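Local coordinates for protein pseudoaglycone deacetylase Dbv21 (Actinoplanes teichomyceticus, PDB 3DFI) that binds a zinc ion and probably hydrolyses an amide to remove an acetyl group from the pseudoaglycone in biosynthesis of the lipoglycopeptide antibiotic A40926, at residues Leu28-Ala31 with Glu32-Gly35; Arg75-Glu78 with Asp79-Ala82; Thr217-Phe220 with Gln221-His225. All blocks are in the same frame, centred on the assembly; numbering follows the deposited sequence.

Interaction 1: residues Leu28-Ala31 with Glu32-Gly35; sequences LAQA and EQDG
The backbone N of D34 is shared between two carbonyls of the last helical turn. Its bond to Q30 O measures 2.9 Å but is bent, with an angle of 136° at the hydrogen; that to A31 O, at 3.2 Å, is weak. Just before it the bonds are cleaner: Q33 N reaches A29 O at 2.9 Å and E32 N reaches L28 O at 3.0 Å, both nearly straight. The change comes near the C-terminal end of helix 19-33. G35, with a positive phi of 106°, is the turn-out residue of a Schellman motif, one of whose backbone bonds runs from G35 N to E32 O (3.1 Å).

Two side chains pack against carbonyl oxygens of the turn before. Q33 lays its aliphatic part along the backbone, CG standing 3.2 Å from A29 O. D34 turns back over the helix end because its CG lies beside its own backbone N (chi1 -72°), which sets the carboxylate carbon 3.1 Å from Q30 O.

A carboxylate among carbonyl oxygens at a helix C-terminus should be electrostatically unfavourable; the salt bridge from D34 OD2 to R7 NH1 probably compensates. E32 OE2 pairs likewise with R218 NH2 of helix 213-223, so both acidic groups of this turn are balanced by arginines from elsewhere in the chain.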
ATOM      1  N   LEU A  28     -10.643   3.296  -0.929  1.00 46.85           N
ATOM      2  CA  LEU A  28     -10.260   4.633  -0.484  1.00 46.91           C
ATOM      3  C   LEU A  28     -11.089   5.694  -1.190  1.00 46.23           C
ATOM      4  O   LEU A  28     -11.619   6.603  -0.532  1.00 46.07           O
ATOM      5  CB  LEU A  28      -8.760   4.886  -0.683  1.00 46.69           C
ATOM      6  CG  LEU A  28      -7.796   4.019   0.143  1.00 47.97           C
ATOM      7  CD1 LEU A  28      -6.329   4.407  -0.157  1.00 47.84           C
ATOM      8  CD2 LEU A  28      -8.068   4.110   1.611  1.00 45.75           C
ATOM      9  N   ALA A  29     -11.191   5.571  -2.519  1.00 45.00           N
ATOM     10  CA  ALA A  29     -12.044   6.430  -3.344  1.00 44.22           C
ATOM     11  C   ALA A  29     -13.486   6.399  -2.854  1.00 44.15           C
ATOM     12  O   ALA A  29     -14.144   7.446  -2.767  1.00 44.13           O
ATOM     13  CB  ALA A  29     -11.984   5.991  -4.781  1.00 43.88           C
ATOM     14  N   GLN A  30     -13.986   5.195  -2.564  1.00 44.20           N
ATOM     15  CA  GLN A  30     -15.370   5.024  -2.081  1.00 44.30           C
ATOM     16  C   GLN A  30     -15.563   5.653  -0.702  1.00 44.65           C
ATOM     17  O   GLN A  30     -16.646   6.188  -0.405  1.00 44.46           O
ATOM     18  CB  GLN A  30     -15.763   3.546  -2.013  1.00 44.62           C
ATOM     19  CG  GLN A  30     -17.233   3.306  -1.627  1.00 44.62           C
ATOM     20  CD  GLN A  30     -18.190   3.688  -2.743  1.00 47.54           C
ATOM     21  OE1 GLN A  30     -19.034   4.574  -2.582  1.00 50.18           O
ATOM     22  NE2 GLN A  30     -18.055   3.030  -3.888  1.00 45.81           N
ATOM     23  N   ALA A  31     -14.534   5.569   0.146  1.00 44.30           N
ATOM     24  CA  ALA A  31     -14.607   6.209   1.469  1.00 44.86           C
ATOM     25  C   ALA A  31     -14.726   7.720   1.315  1.00 45.04           C
ATOM     26  O   ALA A  31     -15.530   8.342   1.987  1.00 44.47           O
ATOM     27  CB  ALA A  31     -13.402   5.843   2.335  1.00 44.27           C
ATOM     28  N   GLU A  32     -13.943   8.292   0.396  1.00 46.07           N
ATOM     29  CA  GLU A  32     -13.991   9.728   0.132  1.00 47.34           C
ATOM     30  C   GLU A  32     -15.335  10.169  -0.489  1.00 47.62           C
ATOM     31  O   GLU A  32     -15.908  11.198  -0.097  1.00 47.42           O
ATOM     32  CB  GLU A  32     -12.793  10.158  -0.724  1.00 47.40           C
ATOM     33  CG  GLU A  32     -12.593  11.668  -0.812  1.00 49.56           C
ATOM     34  CD  GLU A  32     -13.158  12.282  -2.099  1.00 54.89           C
ATOM     35  OE1 GLU A  32     -12.808  13.449  -2.400  1.00 57.36           O
ATOM     36  OE2 GLU A  32     -13.936  11.610  -2.818  1.00 55.34           O
ATOM     37  N   GLN A  33     -15.834   9.373  -1.436  1.00 48.36           N
ATOM     38  CA  GLN A  33     -17.152   9.605  -2.042  1.00 49.09           C
ATOM     39  C   GLN A  33     -18.260   9.537  -0.994  1.00 49.29           C
ATOM     40  O   GLN A  33     -19.270  10.235  -1.114  1.00 49.31           O
ATOM     41  CB  GLN A  33     -17.443   8.588  -3.145  1.00 49.00           C
ATOM     42  CG  GLN A  33     -16.614   8.745  -4.411  1.00 49.37           C
ATOM     43  CD  GLN A  33     -16.529   7.458  -5.219  1.00 49.56           C
ATOM     44  OE1 GLN A  33     -17.428   6.609  -5.173  1.00 49.51           O
ATOM     45  NE2 GLN A  33     -15.443   7.307  -5.964  1.00 49.74           N
ATOM     46  N   ASP A  34     -18.062   8.693   0.023  1.00 49.90           N
ATOM     47  CA  ASP A  34     -19.035   8.513   1.110  1.00 50.46           C
ATOM     48  C   ASP A  34     -18.936   9.600   2.188  1.00 50.49           C
ATOM     49  O   ASP A  34     -19.748   9.634   3.102  1.00 50.35           O
ATOM     50  CB  ASP A  34     -18.906   7.118   1.758  1.00 50.91           C
ATOM     51  CG  ASP A  34     -19.418   5.985   0.863  1.00 51.19           C
ATOM     52  OD1 ASP A  34     -20.176   6.249  -0.092  1.00 52.65           O
ATOM     53  OD2 ASP A  34     -19.059   4.816   1.118  1.00 50.82           O
ATOM     54  N   GLY A  35     -17.925  10.462   2.088  1.00 50.71           N
ATOM     55  CA  GLY A  35     -17.781  11.611   2.982  1.00 50.65           C
ATOM     56  C   GLY A  35     -16.685  11.483   4.024  1.00 50.76           C
ATOM     57  O   GLY A  35     -16.542  12.354   4.897  1.00 50.74           O
TER

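Interaction 2: residues Arg75-Glu78 with Asp79-Ala82; sequences RRNE and DIAA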
ATOM      1  N   ARG A  75       8.953   9.429  -8.240  1.00 47.65           N
ATOM      2  CA  ARG A  75       7.959   8.529  -7.624  1.00 47.24           C
ATOM      3  C   ARG A  75       7.072   9.237  -6.596  1.00 47.26           C
ATOM      4  O   ARG A  75       5.871   8.974  -6.519  1.00 47.30           O
ATOM      5  CB  ARG A  75       8.659   7.329  -7.007  1.00 47.40           C
ATOM      6  CG  ARG A  75       9.313   6.399  -8.054  1.00 48.19           C
ATOM      7  CD  ARG A  75       9.687   5.050  -7.443  1.00 49.02           C
ATOM      8  NE  ARG A  75       8.528   4.288  -6.956  1.00 50.75           N
ATOM      9  CZ  ARG A  75       8.644   3.119  -6.317  1.00 48.52           C
ATOM     10  NH1 ARG A  75       9.851   2.613  -6.112  1.00 48.70           N
ATOM     11  NH2 ARG A  75       7.579   2.459  -5.889  1.00 47.48           N
ATOM     12  N   ARG A  76       7.645  10.172  -5.840  1.00 47.51           N
ATOM     13  CA  ARG A  76       6.830  10.953  -4.899  1.00 47.52           C
ATOM     14  C   ARG A  76       5.828  11.821  -5.671  1.00 48.29           C
ATOM     15  O   ARG A  76       4.678  11.974  -5.245  1.00 48.28           O
ATOM     16  CB  ARG A  76       7.700  11.795  -3.973  1.00 47.58           C
ATOM     17  CG  ARG A  76       8.354  10.997  -2.854  1.00 45.48           C
ATOM     18  CD  ARG A  76       9.008  11.911  -1.823  1.00 46.53           C
ATOM     19  NE  ARG A  76      10.008  12.823  -2.402  1.00 48.02           N
ATOM     20  CZ  ARG A  76      11.296  12.521  -2.558  1.00 48.75           C
ATOM     21  NH1 ARG A  76      11.758  11.314  -2.222  1.00 51.56           N
ATOM     22  NH2 ARG A  76      12.126  13.421  -3.038  1.00 49.01           N
ATOM     23  N   ASN A  77       6.264  12.359  -6.812  1.00 47.93           N
ATOM     24  CA  ASN A  77       5.370  13.124  -7.692  1.00 48.77           C
ATOM     25  C   ASN A  77       4.269  12.263  -8.299  1.00 48.06           C
ATOM     26  O   ASN A  77       3.127  12.706  -8.442  1.00 48.12           O
ATOM     27  CB  ASN A  77       6.157  13.834  -8.809  1.00 47.76           C
ATOM     28  CG  ASN A  77       6.923  15.060  -8.309  1.00 50.91           C
ATOM     29  OD1 ASN A  77       6.432  15.842  -7.477  1.00 49.33           O
ATOM     30  ND2 ASN A  77       8.123  15.254  -8.851  1.00 50.02           N
ATOM     31  N   GLU A  78       4.621  11.041  -8.687  1.00 48.34           N
ATOM     32  CA  GLU A  78       3.619  10.084  -9.156  1.00 48.44           C
ATOM     33  C   GLU A  78       2.556   9.809  -8.080  1.00 48.70           C
ATOM     34  O   GLU A  78       1.345   9.778  -8.368  1.00 48.95           O
ATOM     35  CB  GLU A  78       4.286   8.773  -9.574  1.00 48.71           C
ATOM     36  CG  GLU A  78       5.164   8.881 -10.866  1.00 48.39           C
ATOM     37  CD  GLU A  78       5.739   7.529 -11.273  1.00 48.90           C
ATOM     38  OE1 GLU A  78       5.800   6.599 -10.414  1.00 45.19           O
ATOM     39  OE2 GLU A  78       6.101   7.381 -12.463  1.00 45.01           O
ATOM     40  N   ASP A  79       3.025   9.581  -6.855  1.00 48.23           N
ATOM     41  CA  ASP A  79       2.161   9.300  -5.712  1.00 49.15           C
ATOM     42  C   ASP A  79       1.204  10.472  -5.445  1.00 49.44           C
ATOM     43  O   ASP A  79       0.017  10.263  -5.241  1.00 49.55           O
ATOM     44  CB  ASP A  79       3.025   8.983  -4.479  1.00 48.02           C
ATOM     45  CG  ASP A  79       2.208   8.505  -3.288  1.00 51.06           C
ATOM     46  OD1 ASP A  79       1.508   7.473  -3.400  1.00 53.23           O
ATOM     47  OD2 ASP A  79       2.301   9.149  -2.229  1.00 52.68           O
ATOM     48  N   ILE A  80       1.714  11.706  -5.486  1.00 50.54           N
ATOM     49  CA  ILE A  80       0.869  12.899  -5.296  1.00 51.11           C
ATOM     50  C   ILE A  80      -0.247  12.989  -6.366  1.00 51.75           C
ATOM     51  O   ILE A  80      -1.427  13.167  -6.023  1.00 52.09           O
ATOM     52  CB  ILE A  80       1.738  14.176  -5.222  1.00 51.40           C
ATOM     53  CG1 ILE A  80       2.590  14.144  -3.938  1.00 50.67           C
ATOM     54  CG2 ILE A  80       0.899  15.471  -5.354  1.00 50.92           C
ATOM     55  CD1 ILE A  80       3.832  15.092  -3.941  1.00 51.09           C
ATOM     56  N   ALA A  81       0.120  12.833  -7.638  1.00 51.38           N
ATOM     57  CA  ALA A  81      -0.845  12.843  -8.757  1.00 51.11           C
ATOM     58  C   ALA A  81      -1.950  11.791  -8.572  1.00 50.91           C
ATOM     59  O   ALA A  81      -3.146  12.101  -8.670  1.00 51.10           O
ATOM     60  CB  ALA A  81      -0.117  12.628 -10.098  1.00 50.28           C
ATOM     61  N   ALA A  82      -1.534  10.562  -8.290  1.00 50.04           N
ATOM     62  CA  ALA A  82      -2.452   9.452  -8.000  1.00 50.94           C
ATOM     63  C   ALA A  82      -3.408   9.730  -6.820  1.00 50.71           C
ATOM     64  O   ALA A  82      -4.626   9.630  -6.959  1.00 51.38           O
ATOM     65  CB  ALA A  82      -1.670   8.155  -7.744  1.00 49.77           C
TER
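I80 holds CG1 beside its own backbone N (chi1 -67°) and runs on nearly straight through chi2, which folds the longer branch back along the preceding turn. CG1 therefore lies 3.3 Å from R76 O and CD1 3.5 Å from the same oxygen, so the carbonyl that accepts the amide of I80 is also flanked by its side chain. D79 takes the other course. With CG anti to the amide nitrogen (chi1 -173°), its carboxylate is carried off the helix, and the touch across the contact is left to CB, 3.5 Å from R75 O.

The backbone evidence is uniform: D79 N bonds to R75 O, I80 N to R76 O, A81 N to N77 O and A82 N to E78 O, all within 2.9 to 3.1 Å. All four are i to i+4 bonds and close to straight, with N-H...O angles of about 160 to 170° and the donors tilted by comparable amounts from the carbonyl planes, which is the record of a regular alpha-helix with no break at the junction. A81 and A82 add methyl groups against the carbonyls of the turn before.

The polar ends find their partners elsewhere. Both carboxylate oxygens of D79 are bound, OD1 by Y226 OH and OD2 by H92 NE2, which should fix the plane of the group. E78 OE2 accepts from T228 N, and R75 NH2 donates to L17 O.

The bond from R75 ties helix 71-86 to the residue following the zinc ligand H16, and the R75 side chain lies about 6 Å from the zinc ion. The arrangement is that of a helix lining the metal site of a GlcNAc-PI de-N-acetylase (PIG-L) domain.

Interaction 3: residues Thr217-Phe220 with Gln221-His225; sequences TRKF and QAMKH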
ATOM      1  N   THR A 217     -13.430   3.179 -11.411  1.00 49.81           N
ATOM      2  CA  THR A 217     -12.918   4.079 -12.452  1.00 49.79           C
ATOM      3  C   THR A 217     -11.844   5.009 -11.869  1.00 49.86           C
ATOM      4  O   THR A 217     -10.758   5.170 -12.453  1.00 50.37           O
ATOM      5  CB  THR A 217     -14.087   4.834 -13.158  1.00 49.66           C
ATOM      6  OG1 THR A 217     -14.849   3.894 -13.919  1.00 49.65           O
ATOM      7  CG2 THR A 217     -13.593   5.913 -14.113  1.00 50.74           C
ATOM      8  N   ARG A 218     -12.117   5.584 -10.702  1.00 48.84           N
ATOM      9  CA  ARG A 218     -11.126   6.441 -10.051  1.00 48.62           C
ATOM     10  C   ARG A 218      -9.853   5.691  -9.640  1.00 48.33           C
ATOM     11  O   ARG A 218      -8.752   6.232  -9.773  1.00 47.52           O
ATOM     12  CB  ARG A 218     -11.723   7.179  -8.863  1.00 48.32           C
ATOM     13  CG  ARG A 218     -12.756   8.228  -9.275  1.00 49.41           C
ATOM     14  CD  ARG A 218     -13.424   8.783  -8.033  1.00 50.32           C
ATOM     15  NE  ARG A 218     -12.570   9.782  -7.402  1.00 50.31           N
ATOM     16  CZ  ARG A 218     -12.677  10.199  -6.155  1.00 49.55           C
ATOM     17  NH1 ARG A 218     -11.846  11.125  -5.716  1.00 50.72           N
ATOM     18  NH2 ARG A 218     -13.595   9.691  -5.346  1.00 51.16           N
ATOM     19  N   LYS A 219      -9.999   4.454  -9.156  1.00 47.93           N
ATOM     20  CA  LYS A 219      -8.822   3.621  -8.841  1.00 47.63           C
ATOM     21  C   LYS A 219      -7.914   3.433 -10.086  1.00 47.71           C
ATOM     22  O   LYS A 219      -6.705   3.643 -10.010  1.00 48.32           O
ATOM     23  CB  LYS A 219      -9.253   2.252  -8.322  1.00 47.32           C
ATOM     24  CG  LYS A 219      -8.084   1.331  -7.997  1.00 48.35           C
ATOM     25  CD  LYS A 219      -8.513  -0.115  -7.692  1.00 47.33           C
ATOM     26  CE  LYS A 219      -7.292  -0.930  -7.282  1.00 47.92           C
ATOM     27  NZ  LYS A 219      -7.600  -2.209  -6.559  1.00 48.17           N
ATOM     28  N   PHE A 220      -8.503   2.998 -11.200  1.00 47.42           N
ATOM     29  CA  PHE A 220      -7.737   2.626 -12.387  1.00 47.82           C
ATOM     30  C   PHE A 220      -7.042   3.870 -12.975  1.00 48.02           C
ATOM     31  O   PHE A 220      -5.882   3.816 -13.395  1.00 48.21           O
ATOM     32  CB  PHE A 220      -8.633   1.919 -13.422  1.00 48.05           C
ATOM     33  CG  PHE A 220      -8.967   0.459 -13.092  1.00 47.90           C
ATOM     34  CD1 PHE A 220      -9.541  -0.368 -14.068  1.00 49.40           C
ATOM     35  CD2 PHE A 220      -8.719  -0.085 -11.846  1.00 49.92           C
ATOM     36  CE1 PHE A 220      -9.858  -1.702 -13.786  1.00 49.81           C
ATOM     37  CE2 PHE A 220      -9.047  -1.426 -11.544  1.00 47.95           C
ATOM     38  CZ  PHE A 220      -9.607  -2.226 -12.501  1.00 48.75           C
ATOM     39  N   GLN A 221      -7.735   5.003 -12.940  1.00 48.30           N
ATOM     40  CA  GLN A 221      -7.161   6.267 -13.394  1.00 48.72           C
ATOM     41  C   GLN A 221      -5.990   6.709 -12.520  1.00 49.08           C
ATOM     42  O   GLN A 221      -4.949   7.112 -13.026  1.00 48.85           O
ATOM     43  CB  GLN A 221      -8.250   7.352 -13.493  1.00 48.91           C
ATOM     44  CG  GLN A 221      -7.797   8.641 -14.174  1.00 48.82           C
ATOM     45  CD  GLN A 221      -7.515   8.484 -15.671  1.00 48.89           C
ATOM     46  OE1 GLN A 221      -8.212   7.752 -16.386  1.00 47.53           O
ATOM     47  NE2 GLN A 221      -6.498   9.201 -16.153  1.00 47.38           N
ATOM     48  N   ALA A 222      -6.157   6.604 -11.207  1.00 49.38           N
ATOM     49  CA  ALA A 222      -5.086   6.866 -10.262  1.00 49.86           C
ATOM     50  C   ALA A 222      -3.852   5.979 -10.496  1.00 50.58           C
ATOM     51  O   ALA A 222      -2.722   6.477 -10.431  1.00 50.69           O
ATOM     52  CB  ALA A 222      -5.601   6.723  -8.812  1.00 49.37           C
ATOM     53  N   MET A 223      -4.068   4.682 -10.760  1.00 50.42           N
ATOM     54  CA  MET A 223      -2.967   3.738 -11.033  1.00 50.70           C
ATOM     55  C   MET A 223      -2.062   4.135 -12.213  1.00 49.59           C
ATOM     56  O   MET A 223      -0.858   3.870 -12.191  1.00 48.34           O
ATOM     57  CB  MET A 223      -3.501   2.328 -11.282  1.00 50.41           C
ATOM     58  CG  MET A 223      -4.007   1.604 -10.030  1.00 51.84           C
ATOM     59  SD  MET A 223      -4.901   0.110 -10.481  1.00 53.69           S
ATOM     60  CE  MET A 223      -3.623  -0.718 -11.427  1.00 56.54           C
ATOM     61  N   LYS A 224      -2.656   4.755 -13.236  1.00 49.49           N
ATOM     62  CA  LYS A 224      -1.925   5.232 -14.420  1.00 49.43           C
ATOM     63  C   LYS A 224      -0.816   6.218 -14.059  1.00 49.51           C
ATOM     64  O   LYS A 224       0.182   6.316 -14.776  1.00 49.04           O
ATOM     65  CB  LYS A 224      -2.878   5.876 -15.427  1.00 49.57           C
ATOM     66  CG  LYS A 224      -3.885   4.910 -16.019  1.00 50.09           C
ATOM     67  CD  LYS A 224      -4.850   5.614 -16.957  1.00 49.48           C
ATOM     68  CE  LYS A 224      -5.985   4.681 -17.368  1.00 49.52           C
ATOM     69  NZ  LYS A 224      -6.822   5.280 -18.446  1.00 51.31           N
ATOM     70  N   HIS A 225      -0.968   6.921 -12.932  1.00 49.60           N
ATOM     71  CA  HIS A 225       0.037   7.898 -12.532  1.00 50.06           C
ATOM     72  C   HIS A 225       1.379   7.305 -12.114  1.00 49.98           C
ATOM     73  O   HIS A 225       2.411   7.944 -12.298  1.00 49.71           O
ATOM     74  CB  HIS A 225      -0.500   8.883 -11.504  1.00 49.99           C
ATOM     75  CG  HIS A 225      -1.333   9.957 -12.118  1.00 51.35           C
ATOM     76  ND1 HIS A 225      -0.809  10.883 -12.997  1.00 51.02           N
ATOM     77  CD2 HIS A 225      -2.654  10.240 -12.014  1.00 52.59           C
ATOM     78  CE1 HIS A 225      -1.769  11.698 -13.400  1.00 51.82           C
ATOM     79  NE2 HIS A 225      -2.900  11.325 -12.826  1.00 53.48           N
TER
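F220 and M223 form a Met-aromatic contact between positions i and i+3 on the last turns of helix 213-223. With CG beside the backbone N in both (chi1 -77° in F220, -73° in M223), the side chains run side by side and point the same way. The sulfur approaches the ring obliquely: M223 SD is 5.1 Å from the F220 ring centroid, 53° off the normal, and its nearest ring atom, F220 CD2, is 4.1 Å away. Apolar packing extends the pair outward, since the F220 ring also meets that of F241, while M223 touches L240, F241 and L244 of helix 240-251 and L22 of helix 19-33.

Charged and polar ends form the second group. K219 crosses the M223 side chain with its extended aliphatic chain, CE lying 4.1 Å from M223 SD, and delivers a buried ammonium group to E259 OE2 by a salt bridge and to Y257 OH and L22 O by hydrogen bonds. Three oxygen partners should hold that charge firmly in the interior. R218 leaves the helix on another side, where NH1 donates to Q85 O.

Backbone hydrogen bonds make the third group. Q221 N to T217 O, A222 N to R218 O and M223 N to K219 O are regular i to i+4 links, the last measuring 2.9 Å with the donor only slightly tilted from the carbonyl plane. Beyond M223 the pattern slackens: K224 N is 3.4 Å from F220 O, a weak bond, and H225 N turns to A222 O at 3.1 Å. The extended K224 side chain runs past F220 O, its CG 3.5 Å from that oxygen.

All three are local contacts along one helix each, the first and third reaching its C-terminal end; each is partly buried, but their chemistry follows their place. Interaction 1 is the capped, charged end of helix 19-33, with D34 and G35 exposed. Interaction 2 is an unbroken helical stretch with no exposed residue, nearest the zinc ion, with R75, E78 and D79 buried and bonded to other parts of the chain. Interaction 3 has a buried aromatic and sulfur side and an exposed side carrying T217, Q221 and K224. It also touches the other two: R218 reaches interaction 1, while H225 and A222 pack on E78, A81 and A82 of interaction 2. Interactions 1 and 2 themselves stay about 8 Å apart at their nearest atoms, so helix 213-223 bridges them.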